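Local coordinates for protein p-nitrophenyl phosphatase (Pho2) (Archaeoglobus fulgidus, PDB 3QGM) that probably acts as a phosphatase of the haloacid dehalogenase superfamily and binds a calcium ion, at residues N90-F94 with G109-Y115. Residues are numbered along the deposited sequence; the frame is centred on the assembly and turned at random.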
ATOM      1  N   ASN A  90      17.989  -7.544 -23.157  1.00 32.23           N
ATOM      2  CA  ASN A  90      18.248  -8.627 -22.210  1.00 31.97           C
ATOM      3  C   ASN A  90      18.413  -8.155 -20.795  1.00 31.36           C
ATOM      4  O   ASN A  90      19.135  -8.773 -20.036  1.00 32.42           O
ATOM      5  CB  ASN A  90      19.479  -9.445 -22.620  1.00 33.00           C
ATOM      6  CG  ASN A  90      19.511  -9.728 -24.102  1.00 35.46           C
ATOM      7  OD1 ASN A  90      20.492  -9.405 -24.772  1.00 41.63           O
ATOM      8  ND2 ASN A  90      18.427 -10.321 -24.637  1.00 33.87           N
ATOM      9  N   ALA A  91      17.738  -7.091 -20.412  1.00 29.94           N
ATOM     10  CA  ALA A  91      17.828  -6.627 -19.018  1.00 30.54           C
ATOM     11  C   ALA A  91      17.351  -7.717 -18.045  1.00 29.41           C
ATOM     12  O   ALA A  91      16.481  -8.532 -18.392  1.00 29.89           O
ATOM     13  CB  ALA A  91      17.046  -5.324 -18.812  1.00 29.11           C
ATOM     14  N   LYS A  92      17.957  -7.729 -16.863  1.00 29.28           N
ATOM     15  CA  LYS A  92      17.597  -8.635 -15.774  1.00 30.31           C
ATOM     16  C   LYS A  92      16.482  -7.939 -14.965  1.00 29.09           C
ATOM     17  O   LYS A  92      16.648  -6.812 -14.490  1.00 29.89           O
ATOM     18  CB  LYS A  92      18.793  -8.925 -14.847  1.00 31.22           C
ATOM     19  CG  LYS A  92      19.997  -9.667 -15.453  1.00 33.82           C
ATOM     20  CD  LYS A  92      21.054  -9.867 -14.306  1.00 37.72           C
ATOM     21  CE  LYS A  92      22.344 -10.458 -14.784  1.00 40.67           C
ATOM     22  NZ  LYS A  92      22.682  -9.824 -16.066  1.00 44.10           N
ATOM     23  N   VAL A  93      15.349  -8.611 -14.860  1.00 27.42           N
ATOM     24  CA  VAL A  93      14.147  -8.080 -14.283  1.00 26.64           C
ATOM     25  C   VAL A  93      13.614  -8.984 -13.160  1.00 26.83           C
ATOM     26  O   VAL A  93      13.743 -10.224 -13.207  1.00 27.38           O
ATOM     27  CB  VAL A  93      13.037  -7.873 -15.369  1.00 26.99           C
ATOM     28  CG1 VAL A  93      13.546  -7.044 -16.527  1.00 27.12           C
ATOM     29  CG2 VAL A  93      12.501  -9.201 -15.908  1.00 27.34           C
ATOM     30  N   PHE A  94      13.033  -8.336 -12.151  1.00 25.90           N
ATOM     31  CA  PHE A  94      12.236  -8.974 -11.102  1.00 25.13           C
ATOM     32  C   PHE A  94      10.859  -8.324 -11.164  1.00 24.52           C
ATOM     33  O   PHE A  94      10.734  -7.086 -11.271  1.00 24.22           O
ATOM     34  CB  PHE A  94      12.870  -8.795  -9.734  1.00 26.56           C
ATOM     35  CG  PHE A  94      11.954  -9.169  -8.604  1.00 27.18           C
ATOM     36  CD1 PHE A  94      11.809 -10.482  -8.230  1.00 30.92           C
ATOM     37  CD2 PHE A  94      11.183  -8.217  -7.991  1.00 25.97           C
ATOM     38  CE1 PHE A  94      10.951 -10.836  -7.220  1.00 30.47           C
ATOM     39  CE2 PHE A  94      10.300  -8.554  -6.997  1.00 29.08           C
ATOM     40  CZ  PHE A  94      10.182  -9.886  -6.610  1.00 30.10           C
ATOM     41  N   GLY A 109      12.690 -10.930 -24.644  1.00 31.51           N
ATOM     42  CA  GLY A 109      14.145 -11.209 -24.505  1.00 31.58           C
ATOM     43  C   GLY A 109      14.722 -10.857 -23.127  1.00 31.66           C
ATOM     44  O   GLY A 109      15.924 -10.941 -22.929  1.00 30.61           O
ATOM     45  N   LEU A 110      13.873 -10.457 -22.171  1.00 30.05           N
ATOM     46  CA  LEU A 110      14.367 -10.116 -20.831  1.00 30.26           C
ATOM     47  C   LEU A 110      14.672 -11.370 -20.000  1.00 30.63           C
ATOM     48  O   LEU A 110      14.154 -12.440 -20.260  1.00 32.21           O
ATOM     49  CB  LEU A 110      13.399  -9.197 -20.091  1.00 28.06           C
ATOM     50  CG  LEU A 110      13.056  -7.908 -20.871  1.00 28.58           C
ATOM     51  CD1 LEU A 110      11.869  -7.101 -20.280  1.00 27.22           C
ATOM     52  CD2 LEU A 110      14.327  -7.029 -21.121  1.00 27.72           C
ATOM     53  N   GLU A 111      15.509 -11.218 -18.989  1.00 31.56           N
ATOM     54  CA  GLU A 111      15.907 -12.328 -18.137  1.00 32.47           C
ATOM     55  C   GLU A 111      15.307 -12.159 -16.747  1.00 31.92           C
ATOM     56  O   GLU A 111      15.586 -11.155 -16.079  1.00 31.51           O
ATOM     57  CB  GLU A 111      17.436 -12.353 -18.028  1.00 32.89           C
ATOM     58  CG  GLU A 111      17.997 -13.484 -17.161  1.00 36.38           C
ATOM     59  CD  GLU A 111      19.532 -13.478 -17.025  1.00 39.58           C
ATOM     60  OE1 GLU A 111      20.214 -12.662 -17.677  1.00 44.50           O
ATOM     61  OE2 GLU A 111      20.057 -14.286 -16.229  1.00 41.98           O
ATOM     62  N   ILE A 112      14.527 -13.146 -16.306  1.00 31.76           N
ATOM     63  CA  ILE A 112      13.861 -13.104 -15.024  1.00 30.71           C
ATOM     64  C   ILE A 112      14.791 -13.567 -13.921  1.00 32.28           C
ATOM     65  O   ILE A 112      15.252 -14.714 -13.922  1.00 32.42           O
ATOM     66  CB  ILE A 112      12.582 -13.945 -14.988  1.00 32.02           C
ATOM     67  CG1 ILE A 112      11.667 -13.649 -16.190  1.00 32.46           C
ATOM     68  CG2 ILE A 112      11.786 -13.698 -13.663  1.00 31.21           C
ATOM     69  CD1 ILE A 112      11.164 -12.237 -16.229  1.00 33.35           C
ATOM     70  N   VAL A 113      15.089 -12.687 -12.963  1.00 31.27           N
ATOM     71  CA  VAL A 113      16.027 -13.034 -11.915  1.00 32.05           C
ATOM     72  C   VAL A 113      15.463 -12.738 -10.522  1.00 32.76           C
ATOM     73  O   VAL A 113      14.343 -12.208 -10.361  1.00 31.46           O
ATOM     74  CB  VAL A 113      17.369 -12.285 -12.143  1.00 32.51           C
ATOM     75  CG1 VAL A 113      17.969 -12.709 -13.508  1.00 32.90           C
ATOM     76  CG2 VAL A 113      17.160 -10.755 -12.092  1.00 31.41           C
ATOM     77  N   ASP A 114      16.256 -13.059  -9.512  1.00 34.71           N
ATOM     78  CA  ASP A 114      15.871 -12.795  -8.130  1.00 35.59           C
ATOM     79  C   ASP A 114      15.902 -11.298  -7.905  1.00 35.28           C
ATOM     80  O   ASP A 114      16.558 -10.566  -8.637  1.00 33.87           O
ATOM     81  CB  ASP A 114      16.836 -13.484  -7.164  1.00 36.62           C
ATOM     82  CG  ASP A 114      16.878 -14.973  -7.345  1.00 41.05           C
ATOM     83  OD1 ASP A 114      15.934 -15.532  -7.944  1.00 47.37           O
ATOM     84  OD2 ASP A 114      17.851 -15.600  -6.890  1.00 44.59           O
ATOM     85  N   TYR A 115      15.179 -10.850  -6.879  1.00 36.25           N
ATOM     86  CA  TYR A 115      15.014  -9.432  -6.590  1.00 34.96           C
ATOM     87  C   TYR A 115      16.340  -8.721  -6.336  1.00 35.26           C
ATOM     88  O   TYR A 115      16.486  -7.566  -6.698  1.00 34.48           O
ATOM     89  CB  TYR A 115      14.067  -9.223  -5.385  1.00 35.46           C
ATOM     90  CG  TYR A 115      14.652  -9.595  -4.025  1.00 35.98           C
ATOM     91  CD1 TYR A 115      14.526 -10.889  -3.498  1.00 39.75           C
ATOM     92  CD2 TYR A 115      15.363  -8.672  -3.288  1.00 36.49           C
ATOM     93  CE1 TYR A 115      15.078 -11.218  -2.233  1.00 38.45           C
ATOM     94  CE2 TYR A 115      15.916  -9.003  -2.057  1.00 37.40           C
ATOM     95  CZ  TYR A 115      15.763 -10.259  -1.536  1.00 36.28           C
ATOM     96  OH  TYR A 115      16.334 -10.526  -0.326  1.00 38.16           O
TER
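V93 N-H donates a hydrogen bond to E111 O over 2.8 Å, nearly straight at 167°, and K92 CA adds a weaker CA-H...O contact to the same oxygen. With E111 N to A91 O and V113 N to V93 O completing the ladder, K92 pairs with E111 and V93 with I112 in parallel register. This is the beta-alpha-beta unit of strand 92-95, helix 99-107 and strand 111-112, and it places 111-112 at one margin of a five-stranded parallel sheet, away from the calcium site. At the helix's C-terminal end, G109 is the C-prime residue of a Schellman motif, and its O accepts N90 ND2 at 3.1 Å, an approach lying in the amide plane of N90.

On the helix side of the sheet, V93 CG2 presses on I112 CD1 at a tight 3.3 Å, while V93 CG1 meets L110 CD1; L105 of the helix touches all three residues. On the other face K92 and E111 run side by side, but K92 NZ stays 4.1 Å from E111 OE1, beyond a salt bridge, and V113 CG2 packs on K92 CB.

Beyond the bridges to 111-112, F94 turns CG anti to its own N (chi1 168°), which brings a ring face under Y115 CB, a CH-pi contact 3.8 Å from the centroid and 8° off the normal. F94 also touches L133 of helix 131-143, where Y115 OH is hydrogen-bonded to R139 NH1. An alanine here would probably leave Y115 CB and L133 without their aromatic partner. V113 O lies at the ring's edge, 3.7 Å from F94 CD1.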